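Local coordinates for SusD-like carbohydrate binding protein (Bacteroides vulgatus, PDB 3LEW) that probably binds carbohydrate at the bacterial outer membrane, as a SusD-family protein likely to take part in nutrient capture, at residues A[331-334]-A[335-338]; A[273-276]-A[277-280]; A[109-112]-A[113-116]. All coordinates share one frame; numbering follows the deposited sequence.

Contact 1: A[331-334]-A[335-338]; sequences FRDI and ENQL
D333 and L338 form a single antiparallel hydrogen-bonded pair that closes a tight turn carrying two bulges. R332 and D333 share L338 as partner in a classic beta bulge. Q337 and L338 stand opposite D333 in a G1 beta bulge. Among the backbone bonds, L338 O accepts twice, from R332 N at 2.8 Å and from D333 N at 3.1 Å. L338 N returns a bond to D333 O at 3.0 Å.

The side-chain bonds centre on D333. With CG anti to the backbone N (chi1 -179°), its carboxylate is carried to N336. N336 N meets D333 OD1 from above the carboxylate plane, at 3.1 Å. N336 ND2 meets D333 OD2 on its syn side at 2.9 Å, with the two flat groups 75° apart. A water donates to D333 OD1 and E335 OE1, 4.4 Å apart, and accepts from E335 N. It probably softens the repulsion of the two acids. With an alanine in place of D333, N336 N and ND2 would probably lose their acceptors and the N336 amide would be set free to turn.

Van der Waals contacts follow. At the F331 ring edge, CD1 lies 3.7 Å from L338 O. The R332 guanidinium, salt-bridged to D340, lays one face over L338 CB, with R332 NH2 3.8 Å from L338 CD1.

Contact 2: A[273-276]-A[277-280]; sequences YLDT and TTKG
D275 sends its carboxylate across to T277 and T278, just after the end of helix 271-274. It is the first residue to leave helical backbone angles. From CB the side chain runs to a CG that stands anti to the backbone N (chi1 -177°), which turns the carboxylate toward T277 and T278. D275 CG comes 3.2 Å from T278 OG1.

At the tip the two oxygens do different work. OD1 takes two backbone N-H groups. T277 N reaches D275 OD1 at 2.9 Å, nearly in line with the C-O bond. T278 N meets D275 OD1 at 2.7 Å on the syn side, 18° out of the carboxylate plane, and this bond is almost straight. The bond to T277 N, two residues on, makes an Asx turn. T278 N bonds the same oxygen, which adds the i to i+3 bond of an Asx motif, and the chain folds round the buried acid.

OD2 takes the T278 hydroxyl. T278 OG1 donates to the syn lone pair of D275 OD2 at 2.5 Å, a short bond. The two side chains cross at about a right angle. With F331 N as a fourth donor, also to OD2, the carboxylate is held against rotation. The D275 side chain also touches R330. Beside this, a water accepts from T276 N and, at 2.9 Å, from T277 OG1.

Contact 3: A[109-112]-A[113-116]; sequences GTQA and DRNR
T110 is the N-cap of helix 111-135, and T110 OG1 accepts from D113 N at 3.0 Å. Its chi1 of 67° turns OG1 toward the first turn. A water bridges T110 N to D113 OD2, in place of the direct bond of a capping box. The acid lies where it would probably gain from the positive end of the helix.

The first helical bonds follow, R114 N to T110 O and N115 N to Q111 O. This helix start belongs to the family's starch-binding-associating region, of the TPR clan, and here D113 and R114 touch T19 of helix 19-35.

R114 folds back over the helix end. Its NE and NH2 both grip Q111 OE1 side-on, R114 NH2 at 2.9 Å and R114 NE at 3.3 Å. Both reach that oxygen from the same face of the amide, although OE1 lies in the guanidinium plane. T110 O sits over one face of the R114 guanidinium, 3.8 Å above its plane. R114 NH1 reaches G109 O at 2.9 Å from above the carbonyl plane, and it also bonds A107 O. The other end of the Q111 amide is held too. Q111 NE2 donates to N115 OD1 at 2.8 Å, with the amide planes 54° apart.

Along the chain the order is contact 3, contact 2, contact 1. Contacts 1 and 2 are neighbours, with centres about 10 Å apart on the same side of the chain's centre. Contact 2 follows helix 271-274, and contact 1 lies in the loop between strands 321-326 and 341-345. They join at the F331 backbone N and the D275 carboxylate, and I334 packs on T278, K279 and G280. The two loops are thus in direct contact and probably belong to one region. Contact 3 starts helix 111-135 at the surface, in a TPR-clan part remote from them. Its centre is about 38 Å from that of contact 1 and 44 Å from that of contact 2, and it touches neither.

Contact 1: A[331-334]-A[335-338]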
ATOM      1  N   PHE A 331       7.751   5.009 -15.830  1.00 13.05           N
ATOM      2  CA  PHE A 331       6.704   4.937 -16.835  1.00 12.84           C
ATOM      3  C   PHE A 331       7.015   3.833 -17.844  1.00 14.16           C
ATOM      4  O   PHE A 331       8.155   3.645 -18.282  1.00 13.56           O
ATOM      5  CB  PHE A 331       6.590   6.277 -17.606  1.00 13.55           C
ATOM      6  CG  PHE A 331       5.720   7.324 -16.927  1.00 14.08           C
ATOM      7  CD1 PHE A 331       4.346   7.293 -17.078  1.00 14.85           C
ATOM      8  CD2 PHE A 331       6.284   8.362 -16.157  1.00 13.75           C
ATOM      9  CE1 PHE A 331       3.556   8.248 -16.487  1.00 15.13           C
ATOM     10  CE2 PHE A 331       5.491   9.295 -15.556  1.00 14.20           C
ATOM     11  CZ  PHE A 331       4.126   9.262 -15.746  1.00 12.69           C
ATOM     12  N   ARG A 332       5.988   3.094 -18.215  1.00 14.95           N
ATOM     13  CA  ARG A 332       6.089   2.112 -19.298  1.00 15.68           C
ATOM     14  C   ARG A 332       6.108   2.800 -20.645  1.00 16.42           C
ATOM     15  O   ARG A 332       6.969   2.525 -21.489  1.00 16.40           O
ATOM     16  CB  ARG A 332       4.968   1.083 -19.211  1.00 15.15           C
ATOM     17  CG  ARG A 332       5.113  -0.004 -20.256  1.00 19.10           C
ATOM     18  CD  ARG A 332       4.042  -1.047 -20.099  1.00 18.52           C
ATOM     19  NE  ARG A 332       2.754  -0.605 -20.679  1.00 16.65           N
ATOM     20  CZ  ARG A 332       1.638  -0.366 -19.991  1.00 18.08           C
ATOM     21  NH1 ARG A 332       1.618  -0.456 -18.698  1.00 15.56           N
ATOM     22  NH2 ARG A 332       0.528  -0.032 -20.611  1.00 18.53           N
ATOM     23  N   ASP A 333       5.190   3.747 -20.836  1.00 16.87           N
ATOM     24  CA  ASP A 333       5.073   4.504 -22.085  1.00 17.14           C
ATOM     25  C   ASP A 333       5.114   5.974 -21.677  1.00 17.17           C
ATOM     26  O   ASP A 333       4.148   6.485 -21.137  1.00 17.45           O
ATOM     27  CB  ASP A 333       3.741   4.135 -22.780  1.00 17.12           C
ATOM     28  CG  ASP A 333       3.529   4.858 -24.095  1.00 21.35           C
ATOM     29  OD1 ASP A 333       4.213   5.896 -24.346  1.00 20.89           O
ATOM     30  OD2 ASP A 333       2.649   4.378 -24.876  1.00 21.88           O
ATOM     31  N   ILE A 334       6.247   6.649 -21.875  1.00 17.00           N
ATOM     32  CA  ILE A 334       6.389   8.008 -21.325  1.00 16.49           C
ATOM     33  C   ILE A 334       5.627   9.039 -22.191  1.00 16.54           C
ATOM     34  O   ILE A 334       5.000   9.942 -21.668  1.00 16.91           O
ATOM     35  CB  ILE A 334       7.865   8.401 -21.146  1.00 18.13           C
ATOM     36  CG1 ILE A 334       7.989   9.775 -20.475  1.00 19.78           C
ATOM     37  CG2 ILE A 334       8.570   8.397 -22.499  1.00 18.21           C
ATOM     38  CD1 ILE A 334       7.301   9.903 -19.120  1.00 19.42           C
ATOM     39  N   GLU A 335       5.591   8.837 -23.495  1.00 15.35           N
ATOM     40  CA  GLU A 335       4.873   9.759 -24.382  1.00 16.27           C
ATOM     41  C   GLU A 335       3.362   9.766 -24.089  1.00 15.70           C
ATOM     42  O   GLU A 335       2.724  10.804 -24.195  1.00 16.10           O
ATOM     43  CB  GLU A 335       5.051   9.311 -25.821  1.00 17.44           C
ATOM     44  CG  GLU A 335       6.468   9.471 -26.309  1.00 22.24           C
ATOM     45  CD  GLU A 335       6.673   8.735 -27.610  1.00 28.23           C
ATOM     46  OE1 GLU A 335       6.713   7.484 -27.563  1.00 33.51           O
ATOM     47  OE2 GLU A 335       6.778   9.406 -28.664  1.00 31.18           O
ATOM     48  N   ASN A 336       2.807   8.594 -23.809  1.00 13.78           N
ATOM     49  CA  ASN A 336       1.365   8.441 -23.550  1.00 14.23           C
ATOM     50  C   ASN A 336       1.052   8.309 -22.079  1.00 15.16           C
ATOM     51  O   ASN A 336      -0.122   8.168 -21.694  1.00 16.06           O
ATOM     52  CB  ASN A 336       0.824   7.270 -24.356  1.00 14.63           C
ATOM     53  CG  ASN A 336       1.034   7.471 -25.828  1.00 16.43           C
ATOM     54  OD1 ASN A 336       0.644   8.493 -26.346  1.00 15.42           O
ATOM     55  ND2 ASN A 336       1.697   6.543 -26.494  1.00 17.42           N
ATOM     56  N   GLN A 337       2.092   8.421 -21.255  1.00 15.49           N
ATOM     57  CA  GLN A 337       1.982   8.464 -19.786  1.00 15.28           C
ATOM     58  C   GLN A 337       1.225   7.267 -19.201  1.00 15.81           C
ATOM     59  O   GLN A 337       0.194   7.416 -18.559  1.00 15.15           O
ATOM     60  CB  GLN A 337       1.393   9.809 -19.331  1.00 15.51           C
ATOM     61  CG  GLN A 337       2.237  11.008 -19.742  1.00 17.09           C
ATOM     62  CD  GLN A 337       1.635  12.349 -19.352  1.00 17.46           C
ATOM     63  OE1 GLN A 337       0.847  12.469 -18.377  1.00 16.85           O
ATOM     64  NE2 GLN A 337       2.002  13.365 -20.103  1.00 20.75           N
ATOM     65  N   LEU A 338       1.741   6.066 -19.459  1.00 14.75           N
ATOM     66  CA  LEU A 338       1.137   4.846 -18.952  1.00 14.28           C
ATOM     67  C   LEU A 338       2.111   4.104 -18.054  1.00 13.77           C
ATOM     68  O   LEU A 338       3.286   3.981 -18.350  1.00 12.98           O
ATOM     69  CB  LEU A 338       0.736   3.894 -20.092  1.00 14.09           C
ATOM     70  CG  LEU A 338      -0.264   4.409 -21.131  1.00 16.11           C
ATOM     71  CD1 LEU A 338      -0.535   3.278 -22.163  1.00 16.57           C
ATOM     72  CD2 LEU A 338      -1.553   4.846 -20.446  1.00 16.55           C
TER
HETATM   73  O   HOH W   1       6.681   6.546 -25.168  1.00 28.56           O
HETATM   74  O   HOH W   2       4.650  12.613 -21.749  1.00 30.94           O

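Contact 2: A[273-276]-A[277-280]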
ATOM      1  N   TYR A 273       4.973  11.114  -9.810  1.00 13.43           N
ATOM      2  CA  TYR A 273       5.530  11.192  -8.442  1.00 14.28           C
ATOM      3  C   TYR A 273       6.618  10.124  -8.244  1.00 14.59           C
ATOM      4  O   TYR A 273       7.725  10.409  -7.717  1.00 14.56           O
ATOM      5  CB  TYR A 273       4.397  11.060  -7.384  1.00 14.47           C
ATOM      6  CG  TYR A 273       3.243  12.015  -7.667  1.00 14.00           C
ATOM      7  CD1 TYR A 273       3.438  13.380  -7.619  1.00 14.45           C
ATOM      8  CD2 TYR A 273       1.957  11.540  -7.983  1.00 13.45           C
ATOM      9  CE1 TYR A 273       2.439  14.277  -7.915  1.00 13.22           C
ATOM     10  CE2 TYR A 273       0.935  12.421  -8.285  1.00 14.61           C
ATOM     11  CZ  TYR A 273       1.168  13.786  -8.269  1.00 13.67           C
ATOM     12  OH  TYR A 273       0.174  14.695  -8.567  1.00 14.06           O
ATOM     13  N   LEU A 274       6.305   8.904  -8.650  1.00 14.90           N
ATOM     14  CA  LEU A 274       7.175   7.731  -8.383  1.00 14.20           C
ATOM     15  C   LEU A 274       8.386   7.603  -9.305  1.00 14.36           C
ATOM     16  O   LEU A 274       9.396   7.028  -8.904  1.00 15.01           O
ATOM     17  CB  LEU A 274       6.400   6.433  -8.471  1.00 14.84           C
ATOM     18  CG  LEU A 274       5.253   6.207  -7.500  1.00 15.85           C
ATOM     19  CD1 LEU A 274       4.571   4.913  -7.821  1.00 20.14           C
ATOM     20  CD2 LEU A 274       5.821   6.217  -6.062  1.00 17.96           C
ATOM     21  N   ASP A 275       8.274   8.100 -10.528  1.00 13.12           N
ATOM     22  CA  ASP A 275       9.361   7.996 -11.503  1.00 12.94           C
ATOM     23  C   ASP A 275      10.228   9.224 -11.327  1.00 12.69           C
ATOM     24  O   ASP A 275       9.808  10.348 -11.629  1.00 13.03           O
ATOM     25  CB  ASP A 275       8.790   7.899 -12.927  1.00 12.80           C
ATOM     26  CG  ASP A 275       9.845   7.708 -13.973  1.00 13.34           C
ATOM     27  OD1 ASP A 275      11.005   8.122 -13.759  1.00 14.60           O
ATOM     28  OD2 ASP A 275       9.502   7.207 -15.075  1.00 13.71           O
ATOM     29  N   THR A 276      11.433   8.999 -10.809  1.00 13.58           N
ATOM     30  CA  THR A 276      12.389  10.062 -10.515  1.00 13.83           C
ATOM     31  C   THR A 276      13.551  10.042 -11.501  1.00 13.79           C
ATOM     32  O   THR A 276      14.562  10.733 -11.300  1.00 14.51           O
ATOM     33  CB  THR A 276      12.924   9.945  -9.087  1.00 13.63           C
ATOM     34  OG1 THR A 276      13.526   8.644  -8.883  1.00 14.58           O
ATOM     35  CG2 THR A 276      11.767  10.145  -8.072  1.00 14.76           C
ATOM     36  N   THR A 277      13.415   9.230 -12.548  1.00 13.50           N
ATOM     37  CA  THR A 277      14.520   9.024 -13.498  1.00 14.67           C
ATOM     38  C   THR A 277      14.208   9.233 -14.993  1.00 14.86           C
ATOM     39  O   THR A 277      15.120   9.534 -15.776  1.00 15.41           O
ATOM     40  CB  THR A 277      15.204   7.652 -13.297  1.00 14.85           C
ATOM     41  OG1 THR A 277      14.288   6.593 -13.602  1.00 15.46           O
ATOM     42  CG2 THR A 277      15.786   7.489 -11.878  1.00 13.53           C
ATOM     43  N   THR A 278      12.957   9.014 -15.432  1.00 15.61           N
ATOM     44  CA  THR A 278      12.623   9.208 -16.837  1.00 16.59           C
ATOM     45  C   THR A 278      12.465  10.695 -17.216  1.00 16.40           C
ATOM     46  O   THR A 278      11.693  11.425 -16.596  1.00 16.68           O
ATOM     47  CB  THR A 278      11.302   8.484 -17.238  1.00 15.04           C
ATOM     48  OG1 THR A 278      11.367   7.127 -16.781  1.00 15.84           O
ATOM     49  CG2 THR A 278      11.081   8.533 -18.760  1.00 17.57           C
ATOM     50  N   LYS A 279      13.174  11.142 -18.247  1.00 17.57           N
ATOM     51  CA  LYS A 279      12.938  12.469 -18.801  1.00 18.50           C
ATOM     52  C   LYS A 279      11.510  12.571 -19.276  1.00 18.61           C
ATOM     53  O   LYS A 279      11.087  11.772 -20.115  1.00 17.65           O
ATOM     54  CB  LYS A 279      13.862  12.730 -19.990  1.00 19.66           C
ATOM     55  CG  LYS A 279      15.313  12.786 -19.589  1.00 23.67           C
ATOM     56  CD  LYS A 279      16.222  12.874 -20.855  1.00 28.66           C
ATOM     57  CE  LYS A 279      17.604  12.250 -20.590  1.00 33.40           C
ATOM     58  NZ  LYS A 279      18.613  13.296 -20.255  1.00 35.49           N
ATOM     59  N   GLY A 280      10.783  13.555 -18.742  1.00 19.18           N
ATOM     60  CA  GLY A 280       9.346  13.681 -19.008  1.00 18.76           C
ATOM     61  C   GLY A 280       8.452  13.456 -17.800  1.00 18.16           C
ATOM     62  O   GLY A 280       7.286  13.847 -17.837  1.00 18.37           O
TER
HETATM   63  O   HOH W   3      12.560   6.123 -11.315  1.00 14.90           O

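Contact 3: A[109-112]-A[113-116]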
ATOM      1  N   GLY A 109     -28.459 -16.827 -14.372  1.00 16.07           N
ATOM      2  CA  GLY A 109     -27.140 -17.324 -14.746  1.00 15.60           C
ATOM      3  C   GLY A 109     -26.896 -18.659 -14.089  1.00 14.62           C
ATOM      4  O   GLY A 109     -27.839 -19.297 -13.608  1.00 16.16           O
ATOM      5  N   THR A 110     -25.638 -19.078 -14.059  1.00 14.38           N
ATOM      6  CA  THR A 110     -25.236 -20.316 -13.409  1.00 13.43           C
ATOM      7  C   THR A 110     -25.007 -20.099 -11.914  1.00 14.14           C
ATOM      8  O   THR A 110     -24.624 -19.011 -11.466  1.00 13.23           O
ATOM      9  CB  THR A 110     -23.987 -20.923 -14.014  1.00 12.45           C
ATOM     10  OG1 THR A 110     -22.837 -20.084 -13.773  1.00 14.53           O
ATOM     11  CG2 THR A 110     -24.183 -21.154 -15.563  1.00 12.38           C
ATOM     12  N   GLN A 111     -25.185 -21.156 -11.143  1.00 14.69           N
ATOM     13  CA  GLN A 111     -24.881 -21.089  -9.722  1.00 14.93           C
ATOM     14  C   GLN A 111     -23.391 -20.869  -9.510  1.00 15.83           C
ATOM     15  O   GLN A 111     -22.991 -20.146  -8.569  1.00 14.02           O
ATOM     16  CB  GLN A 111     -25.350 -22.345  -8.982  1.00 16.12           C
ATOM     17  CG  GLN A 111     -25.242 -22.244  -7.470  1.00 15.77           C
ATOM     18  CD  GLN A 111     -26.103 -21.157  -6.934  1.00 16.44           C
ATOM     19  OE1 GLN A 111     -27.283 -21.080  -7.286  1.00 17.00           O
ATOM     20  NE2 GLN A 111     -25.553 -20.331  -6.033  1.00 17.01           N
ATOM     21  N   ALA A 112     -22.559 -21.458 -10.375  1.00 16.23           N
ATOM     22  CA  ALA A 112     -21.111 -21.184 -10.341  1.00 16.73           C
ATOM     23  C   ALA A 112     -20.805 -19.691 -10.422  1.00 16.68           C
ATOM     24  O   ALA A 112     -20.045 -19.157  -9.595  1.00 17.19           O
ATOM     25  CB  ALA A 112     -20.385 -21.919 -11.473  1.00 17.24           C
ATOM     26  N   ASP A 113     -21.400 -19.016 -11.401  1.00 15.45           N
ATOM     27  CA  ASP A 113     -21.196 -17.572 -11.553  1.00 15.98           C
ATOM     28  C   ASP A 113     -21.775 -16.769 -10.395  1.00 14.96           C
ATOM     29  O   ASP A 113     -21.123 -15.854  -9.917  1.00 13.79           O
ATOM     30  CB  ASP A 113     -21.747 -17.073 -12.869  1.00 16.14           C
ATOM     31  CG  ASP A 113     -20.894 -17.533 -14.051  1.00 20.53           C
ATOM     32  OD1 ASP A 113     -19.702 -17.865 -13.819  1.00 22.73           O
ATOM     33  OD2 ASP A 113     -21.396 -17.509 -15.197  1.00 22.53           O
ATOM     34  N   ARG A 114     -22.955 -17.150  -9.903  1.00 14.12           N
ATOM     35  CA  ARG A 114     -23.460 -16.460  -8.727  1.00 14.85           C
ATOM     36  C   ARG A 114     -22.488 -16.590  -7.558  1.00 15.16           C
ATOM     37  O   ARG A 114     -22.217 -15.597  -6.860  1.00 16.02           O
ATOM     38  CB  ARG A 114     -24.858 -16.939  -8.323  1.00 14.12           C
ATOM     39  CG  ARG A 114     -26.007 -16.389  -9.193  1.00 14.84           C
ATOM     40  CD  ARG A 114     -27.412 -16.742  -8.664  1.00 16.50           C
ATOM     41  NE  ARG A 114     -27.646 -18.164  -8.761  1.00 15.82           N
ATOM     42  CZ  ARG A 114     -28.052 -18.782  -9.876  1.00 16.35           C
ATOM     43  NH1 ARG A 114     -28.339 -18.101 -10.977  1.00 16.25           N
ATOM     44  NH2 ARG A 114     -28.188 -20.092  -9.889  1.00 17.50           N
ATOM     45  N   ASN A 115     -21.988 -17.801  -7.291  1.00 15.19           N
ATOM     46  CA  ASN A 115     -21.064 -17.973  -6.151  1.00 15.30           C
ATOM     47  C   ASN A 115     -19.802 -17.149  -6.312  1.00 15.71           C
ATOM     48  O   ASN A 115     -19.369 -16.452  -5.382  1.00 14.71           O
ATOM     49  CB  ASN A 115     -20.669 -19.447  -5.956  1.00 14.73           C
ATOM     50  CG  ASN A 115     -21.810 -20.335  -5.506  1.00 18.33           C
ATOM     51  OD1 ASN A 115     -22.896 -19.890  -5.130  1.00 18.71           O
ATOM     52  ND2 ASN A 115     -21.555 -21.644  -5.565  1.00 20.29           N
ATOM     53  N   ARG A 116     -19.202 -17.218  -7.502  1.00 14.85           N
ATOM     54  CA  ARG A 116     -17.926 -16.573  -7.770  1.00 14.29           C
ATOM     55  C   ARG A 116     -18.033 -15.052  -7.708  1.00 13.64           C
ATOM     56  O   ARG A 116     -17.154 -14.394  -7.118  1.00 13.93           O
ATOM     57  CB  ARG A 116     -17.398 -17.045  -9.120  1.00 14.84           C
ATOM     58  CG  ARG A 116     -16.035 -16.522  -9.480  1.00 16.15           C
ATOM     59  CD  ARG A 116     -16.124 -15.285 -10.355  1.00 17.58           C
ATOM     60  NE  ARG A 116     -16.811 -15.538 -11.612  1.00 18.68           N
ATOM     61  CZ  ARG A 116     -17.145 -14.598 -12.487  1.00 19.74           C
ATOM     62  NH1 ARG A 116     -16.837 -13.321 -12.276  1.00 18.65           N
ATOM     63  NH2 ARG A 116     -17.781 -14.956 -13.600  1.00 21.46           N
TER
HETATM   64  O   HOH W   4     -29.538 -21.330 -12.110  1.00 26.21           O
HETATM   65  O   HOH W   5     -23.997 -16.956 -15.420  1.00 15.46           O
HETATM   66  O   HOH W   6     -27.347 -18.064  -5.525  1.00 26.38           O